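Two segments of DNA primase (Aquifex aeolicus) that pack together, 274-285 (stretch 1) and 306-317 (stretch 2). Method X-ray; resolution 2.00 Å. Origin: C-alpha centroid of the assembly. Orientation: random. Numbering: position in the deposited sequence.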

# COMPACT_ATOMS: atom_id res chain seq x y z
N ALA A 274 -5.75 -4.60 -12.45
CA ALA A 274 -7.18 -4.30 -12.26
C ALA A 274 -7.70 -4.74 -10.89
O ALA A 274 -7.36 -5.80 -10.38
N LEU A 275 -8.56 -3.93 -10.32
CA LEU A 275 -9.18 -4.26 -9.06
C LEU A 275 -9.81 -5.67 -9.17
O LEU A 275 -10.41 -6.01 -10.18
N THR A 276 -9.63 -6.49 -8.14
CA THR A 276 -10.29 -7.79 -8.06
C THR A 276 -11.42 -7.73 -7.07
O THR A 276 -11.46 -6.84 -6.24
N GLN A 277 -12.32 -8.71 -7.13
CA GLN A 277 -13.36 -8.84 -6.11
C GLN A 277 -12.81 -8.94 -4.68
O GLN A 277 -13.35 -8.30 -3.75
N ASN A 278 -11.76 -9.75 -4.48
CA ASN A 278 -11.18 -9.86 -3.13
C ASN A 278 -10.70 -8.49 -2.65
O ASN A 278 -10.86 -8.18 -1.50
N GLN A 279 -10.11 -7.69 -3.54
CA GLN A 279 -9.68 -6.33 -3.17
C GLN A 279 -10.89 -5.40 -2.86
O GLN A 279 -10.84 -4.60 -1.90
N ALA A 280 -11.95 -5.50 -3.66
CA ALA A 280 -13.17 -4.74 -3.39
C ALA A 280 -13.81 -5.17 -2.05
O ALA A 280 -14.19 -4.32 -1.25
N ASN A 281 -13.91 -6.48 -1.81
CA ASN A 281 -14.35 -7.02 -0.52
C ASN A 281 -13.49 -6.46 0.62
O ASN A 281 -14.02 -6.00 1.62
N LEU A 282 -12.16 -6.55 0.49
CA LEU A 282 -11.26 -6.03 1.52
C LEU A 282 -11.51 -4.53 1.76
O LEU A 282 -11.65 -4.07 2.90
N LEU A 283 -11.59 -3.75 0.68
CA LEU A 283 -11.85 -2.32 0.84
C LEU A 283 -13.14 -2.06 1.62
O LEU A 283 -13.18 -1.17 2.48
N SER A 284 -14.17 -2.87 1.35
CA SER A 284 -15.48 -2.69 1.99
C SER A 284 -15.45 -2.87 3.51
O SER A 284 -16.31 -2.34 4.21
N LYS A 285 -14.47 -3.59 4.01
CA LYS A 285 -14.26 -3.69 5.46
C LYS A 285 -13.80 -2.37 6.08
O LYS A 285 -13.85 -2.21 7.32
N SER A 306 -15.38 -1.62 -15.45
CA SER A 306 -15.10 -2.98 -14.98
C SER A 306 -15.02 -3.12 -13.46
O SER A 306 -15.36 -4.16 -12.89
N ALA A 307 -14.55 -2.08 -12.79
CA ALA A 307 -14.32 -2.18 -11.33
C ALA A 307 -15.59 -1.92 -10.51
O ALA A 307 -15.76 -2.43 -9.40
N ILE A 308 -16.49 -1.12 -11.07
CA ILE A 308 -17.70 -0.67 -10.37
C ILE A 308 -18.60 -1.81 -9.86
O ILE A 308 -19.00 -1.80 -8.71
N PRO A 309 -18.91 -2.82 -10.69
CA PRO A 309 -19.71 -3.95 -10.21
C PRO A 309 -19.03 -4.71 -9.06
O PRO A 309 -19.73 -5.25 -8.21
N LEU A 310 -17.71 -4.78 -9.06
CA LEU A 310 -17.03 -5.44 -7.92
C LEU A 310 -17.25 -4.65 -6.64
O LEU A 310 -17.49 -5.23 -5.58
N LEU A 311 -17.20 -3.32 -6.75
CA LEU A 311 -17.45 -2.45 -5.60
C LEU A 311 -18.92 -2.54 -5.14
O LEU A 311 -19.19 -2.68 -3.93
N LEU A 312 -19.84 -2.45 -6.10
CA LEU A 312 -21.26 -2.59 -5.79
C LEU A 312 -21.55 -3.92 -5.08
O LEU A 312 -22.23 -3.92 -4.06
N SER A 313 -21.00 -5.02 -5.58
CA SER A 313 -21.23 -6.34 -4.99
C SER A 313 -20.76 -6.40 -3.54
O SER A 313 -21.36 -7.08 -2.71
N ALA A 314 -19.68 -5.68 -3.24
CA ALA A 314 -19.13 -5.65 -1.90
C ALA A 314 -19.90 -4.67 -1.03
O ALA A 314 -19.58 -4.53 0.14
N GLY A 315 -20.90 -4.00 -1.59
CA GLY A 315 -21.81 -3.16 -0.82
C GLY A 315 -21.30 -1.74 -0.60
O GLY A 315 -21.64 -1.06 0.37
N VAL A 316 -20.47 -1.29 -1.51
CA VAL A 316 -19.94 0.04 -1.41
C VAL A 316 -20.74 0.96 -2.35
O VAL A 316 -21.15 0.53 -3.42
N GLU A 317 -20.96 2.20 -1.93
CA GLU A 317 -21.49 3.23 -2.83
C GLU A 317 -20.34 3.82 -3.63
O GLU A 317 -19.30 4.15 -3.08

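The helix that starts at Gln-277 crosses the helix of stretch 2, which begins earlier in the chain and runs to Ser-313, at -47°, with an axial closest approach of 8.5 Å. A small residue, Ala-280, lies where the helices pack closely. It points toward stretch 2 at the middle of the contact, and its CA lies 5.3 Å from the CA of Leu-311. The methyl of Ala-280 fits against the backbone and side chains of the partner helix: its CB lies 3.5 Å from Leu-310 O, 4.0 Å from Leu-310 CB and 3.8 Å from Leu-311 CD2.

Just ahead of the first helix, Leu-275 (t, chi2 82°) points toward stretch 2 and is buried. Its CD2 reaches 3.8 Å from Ala-307 CB, 3.9 Å from Leu-311 CD2 and 4.2 Å from Leu-310 CD1, so that this one methyl occupies the hollow beside the small Ala-307, flanked by two leucines. In return, Leu-310 (m, chi2 177°), which has the largest covered area of either stretch, lays CD1 against the Leu-275 backbone, 3.2 Å from Leu-275 O. The CA-to-CB bond of Leu-311 points away, yet its m rotamer brings CD2 back to the interface, where it also lies 4.4 Å from Leu-283 CD2.

Toward the C-terminal ends, Ala-314 supplies another small bump. Its CB sits 3.7 Å from Ala-280 O and 3.6 Å from Asn-281 ND2, and 3.9 Å from Ser-284 CB. Ser-284 CB in turn packs 3.7 Å from Val-316 CG2, with Val-316 in the t rotamer. The p rotamer of Ser-284 directs its hydroxyl back to its own stretch, where OG donates a very short hydrogen bond of 2.5 Å to Asn-281 O. Gln-277 (t) starts sideways, but its end comes nearer to Leu-310. The contact rests chiefly on apolar packing.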

# COMPACT_ATOMS: atom_id res chain seq x y z
CB ALA A 274 -8.03 -4.92 -13.36
CB LEU A 275 -10.23 -3.20 -8.72
CG LEU A 275 -11.00 -3.46 -7.43
CD1 LEU A 275 -10.19 -2.99 -6.26
CD2 LEU A 275 -12.35 -2.72 -7.50
CB THR A 276 -9.33 -8.90 -7.62
OG1 THR A 276 -9.00 -8.69 -6.24
CG2 THR A 276 -8.00 -8.84 -8.40
CB GLN A 277 -14.26 -10.05 -6.42
CG GLN A 277 -15.53 -10.10 -5.55
CD GLN A 277 -16.45 -8.90 -5.81
OE1 GLN A 277 -16.68 -8.06 -4.93
NE2 GLN A 277 -16.99 -8.83 -6.99
CB ASN A 278 -10.02 -10.88 -3.07
CG ASN A 278 -10.50 -12.32 -3.06
OD1 ASN A 278 -11.67 -12.59 -2.77
ND2 ASN A 278 -9.61 -13.26 -3.40
CB GLN A 279 -8.81 -5.71 -4.27
CG GLN A 279 -7.43 -6.33 -4.40
CD GLN A 279 -6.79 -6.04 -5.75
OE1 GLN A 279 -7.43 -5.44 -6.66
NE2 GLN A 279 -5.55 -6.48 -5.92
CB ALA A 280 -14.14 -4.85 -4.53
CB ASN A 281 -14.25 -8.56 -0.48
CG ASN A 281 -15.26 -9.27 -1.42
OD1 ASN A 281 -15.17 -10.48 -1.61
ND2 ASN A 281 -16.17 -8.53 -2.01
CB LEU A 282 -9.79 -6.30 1.16
CG LEU A 282 -8.72 -5.59 2.01
CD1 LEU A 282 -8.67 -6.18 3.46
CD2 LEU A 282 -7.32 -5.70 1.33
CB LEU A 283 -11.89 -1.61 -0.53
CG LEU A 283 -11.98 -0.07 -0.60
CD1 LEU A 283 -11.05 0.64 0.39
CD2 LEU A 283 -11.70 0.41 -2.06
CB SER A 284 -16.53 -3.62 1.40
OG SER A 284 -16.27 -4.96 1.77
CB LYS A 285 -13.24 -4.80 5.80
CG LYS A 285 -13.55 -6.18 5.22
CD LYS A 285 -12.54 -7.21 5.79
CE LYS A 285 -12.56 -8.56 5.06
NZ LYS A 285 -11.18 -9.19 4.94
CB SER A 306 -13.82 -3.52 -15.62
OG SER A 306 -13.90 -3.40 -17.04
CB ALA A 307 -13.19 -1.22 -10.90
CB ILE A 308 -18.51 0.32 -11.27
CG1 ILE A 308 -17.82 1.68 -11.31
CG2 ILE A 308 -19.91 0.47 -10.76
CD1 ILE A 308 -18.36 2.69 -12.37
CB PRO A 309 -19.80 -4.83 -11.45
CG PRO A 309 -19.69 -3.84 -12.59
CD PRO A 309 -18.58 -2.96 -12.12
CB LEU A 310 -15.53 -5.62 -8.16
CG LEU A 310 -15.07 -6.09 -9.55
CD1 LEU A 310 -13.56 -6.11 -9.57
CD2 LEU A 310 -15.65 -7.45 -9.91
CB LEU A 311 -17.01 -1.00 -5.89
CG LEU A 311 -15.50 -0.86 -6.14
CD1 LEU A 311 -15.17 0.51 -6.64
CD2 LEU A 311 -14.72 -1.14 -4.84
CB LEU A 312 -22.14 -2.39 -7.04
CG LEU A 312 -22.08 -1.00 -7.68
CD1 LEU A 312 -22.86 -0.96 -9.01
CD2 LEU A 312 -22.59 0.09 -6.70
CB SER A 313 -20.51 -7.44 -5.78
OG SER A 313 -20.92 -7.40 -7.12
CB ALA A 314 -17.66 -5.29 -1.94
CB VAL A 316 -18.43 0.05 -1.76
CG1 VAL A 316 -17.87 1.43 -1.67
CG2 VAL A 316 -17.67 -0.88 -0.79
CB GLU A 317 -22.09 4.37 -2.04
CG GLU A 317 -23.39 4.08 -1.36
CD GLU A 317 -24.12 5.38 -1.13
OE1 GLU A 317 -23.61 6.22 -0.34
OE2 GLU A 317 -25.16 5.59 -1.80